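PDB 5FQ8: outer membrane protein OMP121 from Bacteroides thetaiotaomicron, which probably imports nutrients across the outer membrane as a TonB-dependent receptor, a beta barrel filled by a plug domain, and binds calcium and magnesium ions. Local coordinates for residues T187-P192 and L938-P943; M798-Q803 and D822-G827; M829-K834 and F898-S903; K902-L907 and D950-S955. All coordinates share one frame; numbering follows the deposited sequence.

Contact 1: T187-P192 and L938-P943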
loop_
_atom_site.group_PDB
_atom_site.type_symbol
_atom_site.label_atom_id
_atom_site.label_comp_id
_atom_site.label_asym_id
_atom_site.label_seq_id
_atom_site.Cartn_x
_atom_site.Cartn_y
_atom_site.Cartn_z
ATOM N N THR B 187 -17.630 32.650 -10.540
ATOM C CA THR B 187 -18.965 32.194 -10.202
ATOM C C THR B 187 -19.484 31.231 -11.266
ATOM O O THR B 187 -18.993 31.184 -12.395
ATOM C CB THR B 187 -19.943 33.340 -10.064
ATOM O OG1 THR B 187 -20.087 33.962 -11.339
ATOM C CG2 THR B 187 -19.453 34.324 -9.057
ATOM N N VAL B 188 -20.515 30.476 -10.892
ATOM C CA VAL B 188 -20.971 29.360 -11.712
ATOM C C VAL B 188 -21.699 29.870 -12.947
ATOM O O VAL B 188 -22.541 30.769 -12.867
ATOM C CB VAL B 188 -21.853 28.428 -10.868
ATOM C CG1 VAL B 188 -23.028 29.187 -10.307
ATOM C CG2 VAL B 188 -22.295 27.259 -11.686
ATOM N N LEU B 189 -21.383 29.279 -14.100
ATOM C CA LEU B 189 -21.714 29.838 -15.409
ATOM C C LEU B 189 -23.002 29.303 -16.001
ATOM O O LEU B 189 -23.778 30.075 -16.566
ATOM C CB LEU B 189 -20.586 29.564 -16.401
ATOM C CG LEU B 189 -20.860 29.971 -17.843
ATOM C CD1 LEU B 189 -21.015 31.456 -17.916
ATOM C CD2 LEU B 189 -19.744 29.525 -18.752
ATOM N N ARG B 190 -23.219 27.992 -15.919
ATOM C CA ARG B 190 -24.395 27.360 -16.513
ATOM C C ARG B 190 -24.672 26.100 -15.713
ATOM O O ARG B 190 -23.836 25.197 -15.657
ATOM C CB ARG B 190 -24.165 27.067 -17.999
ATOM C CG ARG B 190 -24.580 25.702 -18.518
ATOM C CD ARG B 190 -26.007 25.676 -19.063
ATOM N NE ARG B 190 -26.239 26.623 -20.149
ATOM C CZ ARG B 190 -26.103 26.337 -21.438
ATOM N NH1 ARG B 190 -25.726 25.126 -21.801
ATOM N NH2 ARG B 190 -26.344 27.260 -22.361
ATOM N N LEU B 191 -25.795 26.078 -15.037
ATOM C CA LEU B 191 -26.329 24.880 -14.429
ATOM C C LEU B 191 -27.477 24.382 -15.282
ATOM O O LEU B 191 -28.034 25.140 -16.077
ATOM C CB LEU B 191 -26.818 25.159 -13.006
ATOM C CG LEU B 191 -25.751 25.563 -11.993
ATOM C CD1 LEU B 191 -26.390 26.058 -10.724
ATOM C CD2 LEU B 191 -24.844 24.401 -11.698
ATOM N N PRO B 192 -27.845 23.112 -15.176
ATOM C CA PRO B 192 -28.938 22.616 -16.007
ATOM C C PRO B 192 -30.235 23.319 -15.665
ATOM O O PRO B 192 -30.495 23.670 -14.515
ATOM C CB PRO B 192 -28.984 21.128 -15.662
ATOM C CG PRO B 192 -27.628 20.824 -15.186
ATOM C CD PRO B 192 -27.223 22.018 -14.416
ATOM N N LEU B 938 -17.353 34.092 -20.082
ATOM C CA LEU B 938 -18.334 34.983 -19.479
ATOM C C LEU B 938 -19.766 34.588 -19.772
ATOM O O LEU B 938 -20.630 34.727 -18.908
ATOM C CB LEU B 938 -18.090 36.414 -19.943
ATOM C CG LEU B 938 -17.004 37.154 -19.176
ATOM C CD1 LEU B 938 -16.970 38.598 -19.578
ATOM C CD2 LEU B 938 -17.267 37.019 -17.694
ATOM N N PHE B 939 -20.047 34.099 -20.968
ATOM C CA PHE B 939 -21.408 33.718 -21.304
ATOM C C PHE B 939 -21.334 32.695 -22.419
ATOM O O PHE B 939 -20.504 32.819 -23.312
ATOM C CB PHE B 939 -22.217 34.945 -21.724
ATOM C CG PHE B 939 -23.686 34.780 -21.580
ATOM C CD1 PHE B 939 -24.415 34.101 -22.543
ATOM C CD2 PHE B 939 -24.345 35.311 -20.490
ATOM C CE1 PHE B 939 -25.781 33.945 -22.426
ATOM C CE2 PHE B 939 -25.714 35.163 -20.358
ATOM C CZ PHE B 939 -26.437 34.477 -21.334
ATOM N N VAL B 940 -22.179 31.674 -22.356
ATOM C CA VAL B 940 -22.156 30.602 -23.343
ATOM C C VAL B 940 -23.557 30.430 -23.906
ATOM O O VAL B 940 -24.540 30.473 -23.163
ATOM C CB VAL B 940 -21.608 29.297 -22.739
ATOM C CG1 VAL B 940 -22.470 28.858 -21.599
ATOM C CG2 VAL B 940 -21.471 28.239 -23.791
ATOM N N TRP B 941 -23.645 30.302 -25.223
ATOM C CA TRP B 941 -24.905 30.124 -25.930
ATOM C C TRP B 941 -24.881 28.766 -26.607
ATOM O O TRP B 941 -23.990 28.491 -27.415
ATOM C CB TRP B 941 -25.130 31.220 -26.978
ATOM C CG TRP B 941 -25.377 32.596 -26.452
ATOM C CD1 TRP B 941 -26.574 33.138 -26.094
ATOM C CD2 TRP B 941 -24.403 33.615 -26.251
ATOM N NE1 TRP B 941 -26.402 34.427 -25.672
ATOM C CE2 TRP B 941 -25.074 34.745 -25.762
ATOM C CE3 TRP B 941 -23.024 33.680 -26.435
ATOM C CZ2 TRP B 941 -24.412 35.926 -25.450
ATOM C CZ3 TRP B 941 -22.369 34.857 -26.127
ATOM C CH2 TRP B 941 -23.062 35.960 -25.637
ATOM N N THR B 942 -25.857 27.935 -26.291
ATOM C CA THR B 942 -25.968 26.607 -26.865
ATOM C C THR B 942 -27.281 26.474 -27.614
ATOM O O THR B 942 -28.233 27.206 -27.336
ATOM C CB THR B 942 -25.888 25.531 -25.778
ATOM O OG1 THR B 942 -26.863 25.803 -24.762
ATOM C CG2 THR B 942 -24.512 25.525 -25.179
ATOM N N PRO B 943 -27.359 25.560 -28.578
ATOM C CA PRO B 943 -28.620 25.302 -29.263
ATOM C C PRO B 943 -29.740 24.930 -28.310
ATOM O O PRO B 943 -29.515 24.467 -27.195
ATOM C CB PRO B 943 -28.276 24.132 -30.183
ATOM C CG PRO B 943 -26.865 24.336 -30.497
ATOM C CD PRO B 943 -26.239 24.889 -29.250
#

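Contact 2: M798-Q803 and D822-G827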
loop_
_atom_site.group_PDB
_atom_site.type_symbol
_atom_site.label_atom_id
_atom_site.label_comp_id
_atom_site.label_asym_id
_atom_site.label_seq_id
_atom_site.Cartn_x
_atom_site.Cartn_y
_atom_site.Cartn_z
ATOM N N MET B 798 -17.362 13.021 -32.936
ATOM C CA MET B 798 -16.858 13.903 -31.901
ATOM C C MET B 798 -16.541 15.288 -32.423
ATOM O O MET B 798 -16.383 16.207 -31.614
ATOM C CB MET B 798 -15.595 13.309 -31.284
ATOM C CG MET B 798 -14.520 13.063 -32.323
ATOM S SD MET B 798 -12.852 13.024 -31.713
ATOM C CE MET B 798 -12.996 11.623 -30.677
ATOM N N ASN B 799 -16.448 15.453 -33.744
ATOM C CA ASN B 799 -15.829 16.626 -34.347
ATOM C C ASN B 799 -16.819 17.761 -34.561
ATOM O O ASN B 799 -17.958 17.541 -34.977
ATOM C CB ASN B 799 -15.196 16.271 -35.688
ATOM C CG ASN B 799 -14.198 15.160 -35.585
ATOM O OD1 ASN B 799 -13.022 15.393 -35.341
ATOM N ND2 ASN B 799 -14.654 13.942 -35.769
ATOM N N ASN B 800 -16.359 18.977 -34.284
ATOM C CA ASN B 800 -17.008 20.185 -34.769
ATOM C C ASN B 800 -17.018 20.203 -36.290
ATOM O O ASN B 800 -16.007 19.916 -36.933
ATOM C CB ASN B 800 -16.263 21.414 -34.263
ATOM C CG ASN B 800 -16.387 21.605 -32.789
ATOM O OD1 ASN B 800 -15.435 21.990 -32.136
ATOM N ND2 ASN B 800 -17.549 21.341 -32.249
ATOM N N LYS B 801 -18.153 20.577 -36.871
ATOM C CA LYS B 801 -18.195 20.688 -38.321
ATOM C C LYS B 801 -17.394 21.881 -38.801
ATOM O O LYS B 801 -16.833 21.844 -39.900
ATOM C CB LYS B 801 -19.637 20.776 -38.805
ATOM C CG LYS B 801 -20.434 19.503 -38.575
ATOM C CD LYS B 801 -19.935 18.363 -39.454
ATOM C CE LYS B 801 -20.377 17.014 -38.909
ATOM N NZ LYS B 801 -21.823 16.988 -38.633
ATOM N N TYR B 802 -17.330 22.937 -37.992
ATOM C CA TYR B 802 -16.453 24.072 -38.236
ATOM C C TYR B 802 -16.227 24.800 -36.924
ATOM O O TYR B 802 -16.987 24.642 -35.968
ATOM C CB TYR B 802 -17.028 25.013 -39.292
ATOM C CG TYR B 802 -18.311 25.729 -38.922
ATOM C CD1 TYR B 802 -18.289 26.948 -38.255
ATOM C CD2 TYR B 802 -19.540 25.216 -39.292
ATOM C CE1 TYR B 802 -19.459 27.619 -37.945
ATOM C CE2 TYR B 802 -20.711 25.876 -38.989
ATOM C CZ TYR B 802 -20.670 27.079 -38.321
ATOM O OH TYR B 802 -21.847 27.730 -38.020
ATOM N N GLN B 803 -15.165 25.594 -36.890
ATOM C CA GLN B 803 -14.839 26.410 -35.730
ATOM C C GLN B 803 -14.457 27.798 -36.208
ATOM O O GLN B 803 -13.862 27.951 -37.275
ATOM C CB GLN B 803 -13.674 25.826 -34.906
ATOM C CG GLN B 803 -13.637 24.304 -34.795
ATOM C CD GLN B 803 -12.284 23.769 -34.378
ATOM O OE1 GLN B 803 -11.782 24.098 -33.312
ATOM N NE2 GLN B 803 -11.686 22.945 -35.224
ATOM N N ASP B 822 -15.802 32.871 -29.186
ATOM C CA ASP B 822 -15.439 31.540 -29.644
ATOM C C ASP B 822 -16.687 30.909 -30.214
ATOM O O ASP B 822 -17.746 30.955 -29.585
ATOM C CB ASP B 822 -14.882 30.692 -28.505
ATOM C CG ASP B 822 -13.874 29.682 -28.976
ATOM O OD1 ASP B 822 -13.991 29.210 -30.122
ATOM O OD2 ASP B 822 -12.958 29.365 -28.195
ATOM N N ILE B 823 -16.580 30.358 -31.414
ATOM C CA ILE B 823 -17.736 29.765 -32.068
ATOM C C ILE B 823 -17.344 28.418 -32.636
ATOM O O ILE B 823 -16.558 28.345 -33.584
ATOM C CB ILE B 823 -18.312 30.660 -33.165
ATOM C CG1 ILE B 823 -18.850 31.941 -32.554
ATOM C CG2 ILE B 823 -19.426 29.943 -33.871
ATOM C CD1 ILE B 823 -17.885 33.052 -32.613
ATOM N N ARG B 824 -17.897 27.357 -32.066
ATOM C CA ARG B 824 -17.614 25.993 -32.484
ATOM C C ARG B 824 -18.946 25.310 -32.680
ATOM O O ARG B 824 -19.790 25.340 -31.780
ATOM C CB ARG B 824 -16.780 25.240 -31.447
ATOM C CG ARG B 824 -15.690 26.074 -30.810
ATOM C CD ARG B 824 -14.809 25.273 -29.911
ATOM N NE ARG B 824 -13.761 26.127 -29.404
ATOM C CZ ARG B 824 -12.743 25.715 -28.674
ATOM N NH1 ARG B 824 -12.626 24.438 -28.361
ATOM N NH2 ARG B 824 -11.842 26.588 -28.266
ATOM N N GLN B 825 -19.131 24.704 -33.846
ATOM C CA GLN B 825 -20.426 24.192 -34.250
ATOM C C GLN B 825 -20.274 22.777 -34.761
ATOM O O GLN B 825 -19.444 22.516 -35.637
ATOM C CB GLN B 825 -21.052 25.071 -35.335
ATOM C CG GLN B 825 -21.475 26.433 -34.851
ATOM C CD GLN B 825 -22.765 26.399 -34.058
ATOM O OE1 GLN B 825 -23.584 25.499 -34.237
ATOM N NE2 GLN B 825 -22.953 27.383 -33.173
ATOM N N GLY B 826 -21.084 21.881 -34.231
ATOM C CA GLY B 826 -21.146 20.539 -34.758
ATOM C C GLY B 826 -20.508 19.517 -33.831
ATOM O O GLY B 826 -19.621 19.818 -33.031
ATOM N N GLY B 827 -20.978 18.287 -33.959
ATOM C CA GLY B 827 -20.479 17.197 -33.161
ATOM C C GLY B 827 -21.347 16.919 -31.955
ATOM O O GLY B 827 -22.373 17.554 -31.713
HETATM O O HOH W 1 -14.087 21.729 -29.381
HETATM O O HOH W 2 -22.869 17.597 -36.427
#

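Contact 3: M829-K834 and F898-S903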
loop_
_atom_site.group_PDB
_atom_site.type_symbol
_atom_site.label_atom_id
_atom_site.label_comp_id
_atom_site.label_asym_id
_atom_site.label_seq_id
_atom_site.Cartn_x
_atom_site.Cartn_y
_atom_site.Cartn_z
ATOM N N MET B 829 -21.306 14.839 -27.771
ATOM C CA MET B 829 -20.542 14.360 -26.638
ATOM C C MET B 829 -21.489 13.717 -25.638
ATOM O O MET B 829 -22.633 14.145 -25.508
ATOM C CB MET B 829 -19.769 15.514 -25.992
ATOM C CG MET B 829 -20.669 16.570 -25.366
ATOM S SD MET B 829 -19.820 17.978 -24.666
ATOM C CE MET B 829 -18.556 17.193 -23.719
ATOM N N TYR B 830 -21.022 12.686 -24.937
ATOM C CA TYR B 830 -21.851 12.090 -23.899
ATOM C C TYR B 830 -21.932 13.014 -22.699
ATOM O O TYR B 830 -20.915 13.536 -22.240
ATOM C CB TYR B 830 -21.309 10.738 -23.439
ATOM C CG TYR B 830 -22.073 10.241 -22.221
ATOM C CD1 TYR B 830 -23.287 9.593 -22.368
ATOM C CD2 TYR B 830 -21.606 10.468 -20.924
ATOM C CE1 TYR B 830 -24.006 9.176 -21.284
ATOM C CE2 TYR B 830 -22.329 10.046 -19.826
ATOM C CZ TYR B 830 -23.529 9.394 -20.020
ATOM O OH TYR B 830 -24.281 8.967 -18.955
ATOM N N SER B 831 -23.124 13.172 -22.143
ATOM C CA SER B 831 -23.296 14.067 -21.007
ATOM C C SER B 831 -24.012 13.369 -19.863
ATOM O O SER B 831 -25.230 13.200 -19.913
ATOM C CB SER B 831 -24.057 15.314 -21.415
ATOM O OG SER B 831 -24.624 15.877 -20.260
ATOM N N ARG B 832 -23.276 13.024 -18.802
ATOM C CA ARG B 832 -23.915 12.438 -17.626
ATOM C C ARG B 832 -24.726 13.463 -16.851
ATOM O O ARG B 832 -25.558 13.083 -16.027
ATOM C CB ARG B 832 -22.872 11.779 -16.706
ATOM C CG ARG B 832 -23.439 10.766 -15.705
ATOM C CD ARG B 832 -22.527 10.464 -14.532
ATOM N NE ARG B 832 -23.129 9.487 -13.629
ATOM C CZ ARG B 832 -23.788 9.790 -12.519
ATOM N NH1 ARG B 832 -23.907 11.031 -12.143
ATOM N NH2 ARG B 832 -24.336 8.848 -11.788
ATOM N N THR B 833 -24.515 14.753 -17.111
ATOM C CA THR B 833 -25.304 15.778 -16.443
ATOM C C THR B 833 -26.737 15.786 -16.944
ATOM O O THR B 833 -27.674 16.008 -16.171
ATOM C CB THR B 833 -24.665 17.142 -16.648
ATOM O OG1 THR B 833 -23.284 17.076 -16.307
ATOM C CG2 THR B 833 -25.324 18.147 -15.775
ATOM N N LYS B 834 -26.927 15.542 -18.233
ATOM C CA LYS B 834 -28.273 15.320 -18.732
ATOM C C LYS B 834 -28.798 13.975 -18.256
ATOM O O LYS B 834 -29.958 13.862 -17.854
ATOM C CB LYS B 834 -28.279 15.409 -20.257
ATOM C CG LYS B 834 -29.640 15.388 -20.889
ATOM C CD LYS B 834 -29.554 15.139 -22.376
ATOM C CE LYS B 834 -30.914 15.199 -23.018
ATOM N NZ LYS B 834 -30.831 14.984 -24.479
ATOM N N PHE B 898 -28.712 10.969 -24.568
ATOM C CA PHE B 898 -27.708 11.561 -23.711
ATOM C C PHE B 898 -26.418 11.852 -24.439
ATOM O O PHE B 898 -25.467 12.308 -23.812
ATOM C CB PHE B 898 -27.466 10.659 -22.512
ATOM C CG PHE B 898 -28.711 10.374 -21.733
ATOM C CD1 PHE B 898 -29.405 11.394 -21.124
ATOM C CD2 PHE B 898 -29.190 9.095 -21.632
ATOM C CE1 PHE B 898 -30.544 11.146 -20.423
ATOM C CE2 PHE B 898 -30.322 8.832 -20.924
ATOM C CZ PHE B 898 -31.010 9.855 -20.317
ATOM N N LEU B 899 -26.365 11.616 -25.739
ATOM C CA LEU B 899 -25.404 12.308 -26.579
ATOM C C LEU B 899 -25.930 13.707 -26.860
ATOM O O LEU B 899 -27.050 13.867 -27.357
ATOM C CB LEU B 899 -25.173 11.536 -27.867
ATOM C CG LEU B 899 -24.431 10.236 -27.633
ATOM C CD1 LEU B 899 -24.450 9.406 -28.863
ATOM C CD2 LEU B 899 -23.019 10.541 -27.243
ATOM N N VAL B 900 -25.129 14.716 -26.527
ATOM C CA VAL B 900 -25.548 16.110 -26.522
ATOM C C VAL B 900 -24.719 16.904 -27.520
ATOM O O VAL B 900 -23.527 16.639 -27.704
ATOM C CB VAL B 900 -25.419 16.683 -25.102
ATOM C CG1 VAL B 900 -25.492 18.180 -25.113
ATOM C CG2 VAL B 900 -26.500 16.099 -24.245
ATOM N N ASP B 901 -25.361 17.879 -28.163
ATOM C CA ASP B 901 -24.705 18.707 -29.166
ATOM C C ASP B 901 -23.553 19.501 -28.558
ATOM O O ASP B 901 -23.708 20.166 -27.535
ATOM C CB ASP B 901 -25.738 19.646 -29.792
ATOM C CG ASP B 901 -25.268 20.271 -31.090
ATOM O OD1 ASP B 901 -24.068 20.567 -31.237
ATOM O OD2 ASP B 901 -26.123 20.483 -31.970
ATOM N N LYS B 902 -22.404 19.449 -29.224
ATOM C CA LYS B 902 -21.159 20.062 -28.788
ATOM C C LYS B 902 -21.104 21.554 -29.081
ATOM O O LYS B 902 -20.215 22.236 -28.572
ATOM C CB LYS B 902 -19.993 19.357 -29.482
ATOM C CG LYS B 902 -18.902 18.806 -28.603
ATOM C CD LYS B 902 -17.907 18.015 -29.436
ATOM C CE LYS B 902 -16.491 18.037 -28.850
ATOM N NZ LYS B 902 -16.476 17.796 -27.382
ATOM N N SER B 903 -22.049 22.069 -29.854
ATOM C CA SER B 903 -21.936 23.397 -30.432
ATOM C C SER B 903 -22.145 24.469 -29.381
ATOM O O SER B 903 -22.940 24.304 -28.455
ATOM C CB SER B 903 -22.957 23.554 -31.556
ATOM O OG SER B 903 -22.702 22.641 -32.606
#

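Contact 4: K902-L907 and D950-S955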
loop_
_atom_site.group_PDB
_atom_site.type_symbol
_atom_site.label_atom_id
_atom_site.label_comp_id
_atom_site.label_asym_id
_atom_site.label_seq_id
_atom_site.Cartn_x
_atom_site.Cartn_y
_atom_site.Cartn_z
ATOM N N LYS B 902 -22.404 19.449 -29.224
ATOM C CA LYS B 902 -21.159 20.062 -28.788
ATOM C C LYS B 902 -21.104 21.554 -29.081
ATOM O O LYS B 902 -20.215 22.236 -28.572
ATOM C CB LYS B 902 -19.993 19.357 -29.482
ATOM C CG LYS B 902 -18.902 18.806 -28.603
ATOM C CD LYS B 902 -17.907 18.015 -29.436
ATOM C CE LYS B 902 -16.491 18.037 -28.850
ATOM N NZ LYS B 902 -16.476 17.796 -27.382
ATOM N N SER B 903 -22.049 22.069 -29.854
ATOM C CA SER B 903 -21.936 23.397 -30.432
ATOM C C SER B 903 -22.145 24.469 -29.381
ATOM O O SER B 903 -22.940 24.304 -28.455
ATOM C CB SER B 903 -22.957 23.554 -31.556
ATOM O OG SER B 903 -22.702 22.641 -32.606
ATOM N N TYR B 904 -21.408 25.571 -29.524
ATOM C CA TYR B 904 -21.603 26.723 -28.653
ATOM C C TYR B 904 -21.012 27.978 -29.285
ATOM O O TYR B 904 -20.130 27.914 -30.142
ATOM C CB TYR B 904 -21.011 26.494 -27.248
ATOM C CG TYR B 904 -19.500 26.305 -27.152
ATOM C CD1 TYR B 904 -18.636 27.393 -27.184
ATOM C CD2 TYR B 904 -18.948 25.038 -26.977
ATOM C CE1 TYR B 904 -17.276 27.222 -27.082
ATOM C CE2 TYR B 904 -17.593 24.861 -26.874
ATOM C CZ TYR B 904 -16.755 25.957 -26.922
ATOM O OH TYR B 904 -15.400 25.783 -26.814
ATOM N N VAL B 905 -21.555 29.121 -28.871
ATOM C CA VAL B 905 -20.933 30.425 -29.059
ATOM C C VAL B 905 -20.565 30.928 -27.678
ATOM O O VAL B 905 -21.379 30.857 -26.756
ATOM C CB VAL B 905 -21.842 31.451 -29.766
ATOM C CG1 VAL B 905 -21.108 32.742 -29.906
ATOM C CG2 VAL B 905 -22.282 30.971 -31.137
ATOM N N LYS B 906 -19.350 31.436 -27.529
ATOM C CA LYS B 906 -18.879 31.838 -26.214
ATOM C C LYS B 906 -18.264 33.228 -26.240
ATOM O O LYS B 906 -17.409 33.520 -27.078
ATOM C CB LYS B 906 -17.868 30.829 -25.680
ATOM C CG LYS B 906 -17.993 30.599 -24.209
ATOM C CD LYS B 906 -16.998 29.587 -23.734
ATOM C CE LYS B 906 -17.593 28.223 -23.652
ATOM N NZ LYS B 906 -16.550 27.280 -23.225
ATOM N N LEU B 907 -18.704 34.080 -25.319
ATOM C CA LEU B 907 -17.936 35.261 -24.958
ATOM C C LEU B 907 -16.683 34.806 -24.220
ATOM O O LEU B 907 -16.665 34.711 -22.990
ATOM C CB LEU B 907 -18.773 36.213 -24.111
ATOM C CG LEU B 907 -18.097 37.546 -23.782
ATOM C CD1 LEU B 907 -17.443 38.145 -25.003
ATOM C CD2 LEU B 907 -19.080 38.523 -23.197
ATOM N N ASP B 950 -22.061 23.469 -20.235
ATOM C CA ASP B 950 -21.097 24.155 -21.072
ATOM C C ASP B 950 -20.291 23.045 -21.711
ATOM O O ASP B 950 -19.550 22.351 -21.018
ATOM C CB ASP B 950 -20.228 25.114 -20.257
ATOM C CG ASP B 950 -18.974 25.561 -20.993
ATOM O OD1 ASP B 950 -18.765 25.224 -22.165
ATOM O OD2 ASP B 950 -18.173 26.274 -20.377
ATOM N N PRO B 951 -20.408 22.846 -23.000
ATOM C CA PRO B 951 -19.721 21.732 -23.657
ATOM C C PRO B 951 -18.215 21.660 -23.469
ATOM O O PRO B 951 -17.607 20.706 -23.958
ATOM C CB PRO B 951 -20.048 21.970 -25.127
ATOM C CG PRO B 951 -21.343 22.604 -25.105
ATOM C CD PRO B 951 -21.381 23.469 -23.898
ATOM N N GLU B 952 -17.591 22.628 -22.804
ATOM C CA GLU B 952 -16.148 22.588 -22.620
ATOM C C GLU B 952 -15.833 21.830 -21.332
ATOM O O GLU B 952 -15.413 22.391 -20.320
ATOM C CB GLU B 952 -15.576 23.996 -22.596
ATOM C CG GLU B 952 -14.109 24.039 -22.927
ATOM C CD GLU B 952 -13.521 25.423 -22.884
ATOM O OE1 GLU B 952 -14.289 26.395 -22.968
ATOM O OE2 GLU B 952 -12.286 25.525 -22.761
ATOM N N MET B 953 -16.034 20.517 -21.397
ATOM C CA MET B 953 -16.081 19.666 -20.215
ATOM C C MET B 953 -15.610 18.262 -20.550
ATOM O O MET B 953 -16.031 17.695 -21.559
ATOM C CB MET B 953 -17.502 19.560 -19.675
ATOM C CG MET B 953 -17.816 20.355 -18.470
ATOM S SD MET B 953 -19.508 19.980 -18.091
ATOM C CE MET B 953 -19.760 21.021 -16.686
ATOM N N THR B 954 -14.792 17.676 -19.676
ATOM C CA THR B 954 -14.536 16.243 -19.773
ATOM C C THR B 954 -14.273 15.637 -18.410
ATOM O O THR B 954 -14.054 16.328 -17.422
ATOM C CB THR B 954 -13.360 15.920 -20.678
ATOM O OG1 THR B 954 -13.461 14.562 -21.080
ATOM C CG2 THR B 954 -12.059 16.106 -19.956
ATOM N N SER B 955 -14.295 14.314 -18.380
ATOM C CA SER B 955 -13.827 13.543 -17.243
ATOM C C SER B 955 -12.781 12.547 -17.665
ATOM O O SER B 955 -12.395 11.693 -16.873
ATOM C CB SER B 955 -14.975 12.819 -16.562
ATOM O OG SER B 955 -15.733 13.740 -15.823
#

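Contact 1: T187-P192 and L938-P943
L189 carries one of the two close parts of this contact. Its CG stands anti to the backbone N (chi1 174°), which sends both methyls across to the strand end of 938-943. L189 CD1 rests 3.4 Å from the carbonyl O of L938, while L189 CD2 meets V940 CG1 obliquely at 4.0 Å. The other close part is polar: R190 bends at chi2 and chi3 and meets T942 tip to tip. R190 NH2 donates to T942 OG1 over 2.9 Å, NH1 adds a weak bond to the same oxygen, and V940 CG1 lies over one face of the guanidinium, offset toward its rim. T942 OG1 is also bonded to the backbone O of N946. An alanine in place of R190 would lose both bonds to T942 and the cover over V940, and would probably loosen the loop beyond L189. The loose side is F939, on the surface and only grazed. Strand 973-983 lies between strands 177-188 and 928-941, antiparallel to both, where the barrel closes, and the two segments meet past its start.

Contact 2: M798-Q803 and D822-G827
Y802 holds its CG in the crowded position between backbone N and carbonyl carbon (chi1 66°), and Q825 sets its CG anti to the carbonyl carbon (chi1 -69°), laying it by the ring, while a bend at chi2 carries the amide off. They belong to a classic beta bulge at the open end of the hairpin 802-812/815-825, where K801 and Y802 both face Q825. Q825 O accepts from Y802 N at 3.2 Å and, weakly, from K801 N; Q825 N answers to Y802 O at 3.0 Å. Q825 CB sits over the tyrosine ring in a CH-pi contact, 3.9 Å from the Y802 centroid. Just before the bulge, chi1 of N800 puts CG beside the backbone N and chi2 (141°) turns the amide, so that N800 ND2 donates over 2.7 Å to G826 O, which lies close to the amide plane. Replacing N800 by an alanine would remove that bond and would probably loosen the join between the loop and the two glycines, whose alpha carbons lie against the backbone of 799-801. The extended R824 grips D822 side-on through NE and NH2, and also reaches S74 and I73 of the plug. One water joins R824 NH1 to N800 OD1; another accepts from both K801 NZ and G827 N.

Contact 3: M829-K834 and F898-S903
F898 opens the second segment, where the short strand 828-831, leading into helix 832-839, pairs with the start of barrel strand 899-915. F898 O accepts from S831 N at 3.0 Å, nearly along the C=O axis. F898 CB lies 4.0 Å from Y830 CE1, the two side chains running the same way, and the F898 ring meets K834 obliquely, CD1 close to that lysine's CD. L899 pairs with Y830 without hydrogen bonds and turns L899 CD2 back to 3.7 Å from the Y830 backbone N. V900 and M829 form the hydrogen-bonded antiparallel pair: V900 N donates almost straight to M829 O at 2.8 Å, and M829 N returns a bond to V900 O at 2.9 Å. V900 CG2, anti to its own carbonyl carbon, lies 3.7 Å from K834 CD and also touches S831 CB. At D901 strand 899-915 is interrupted. The K902 side chain crosses that of M829 at about a right angle, K902 CG 4.1 Å from M829 SD. S903 closes an Asx turn, giving both its N-H and its OG to D901 OD1; its hydroxyl also takes the N-H of G826. The strand axes stand 115° apart, so pairing is brief, and S831 N-caps the helix, its OG accepting from K834 N. K834 lays its extended aliphatic chain across F898 and V900 while its ammonium bonds to C897 O, which probably helps a buried charge to be tolerated here.

Contact 4: K902-L907 and D950-S955
Two crossings and a pair of side chains passing in opposite directions organise this contact between the barrel strand 899-915 and a buried loop that also touches the plug. Y904, its CG in the crowded position between backbone N and carbonyl carbon (chi1 64°), runs past P951, and Y904 CD2 comes within 3.7 Å of P951 CB. The same P951 CB also meets the backbone, 3.5 Å from K902 O. Farther along the strand, K906 bends at chi3 and crosses D950 and E952 at about a right angle to each, putting NZ between the two carboxylates. K906 NZ is 2.4 Å from E952 OE1 in one salt bridge and 3.2 Å from D950 OD1 in the other, the latter meeting the syn lone pair. The E952 carboxylate lies almost parallel to the Y904 ring, their planes 5° apart. D950 OD1 also takes the N-H of E952 from above its carboxylate plane, an Asx turn that fixes the spacing of the two acids, and E952 itself centres an inverse gamma turn. D950 OD2 is held by S972 OG, E952 OE2 by the backbone N of S75 in the plug. R908 shares E952 OE1 with K906 and also pairs with D822. The two basic groups, K906 NZ and R908 NH2, lie close to each other, a repulsion that the acids around them would probably offset, favouring charged forms although K906, D950 and E952 are buried.

Overall arrangement
Strand 899-915 is the common thread: contacts 3 and 4 share K902 and S903, with centres about 10 Å apart, and each of the other two contacts lies on a strand beside it. Contact 1 joins contact 4 (centres about 9 Å apart) through W941 N to V905 O, 2.8 Å, a probable hydrogen bond. On the opposite flank contact 2 joins contact 4 through D822 O and K906 N, 2.7 Å apart. Contacts 1 and 2, about 17 Å between centres, do not touch. Only contact 1 nears an annotated site: the L189 side chain is about 12 Å from that of I283, a calcium ligand, and the L938 side chain is about 4 Å from a bound C8E detergent.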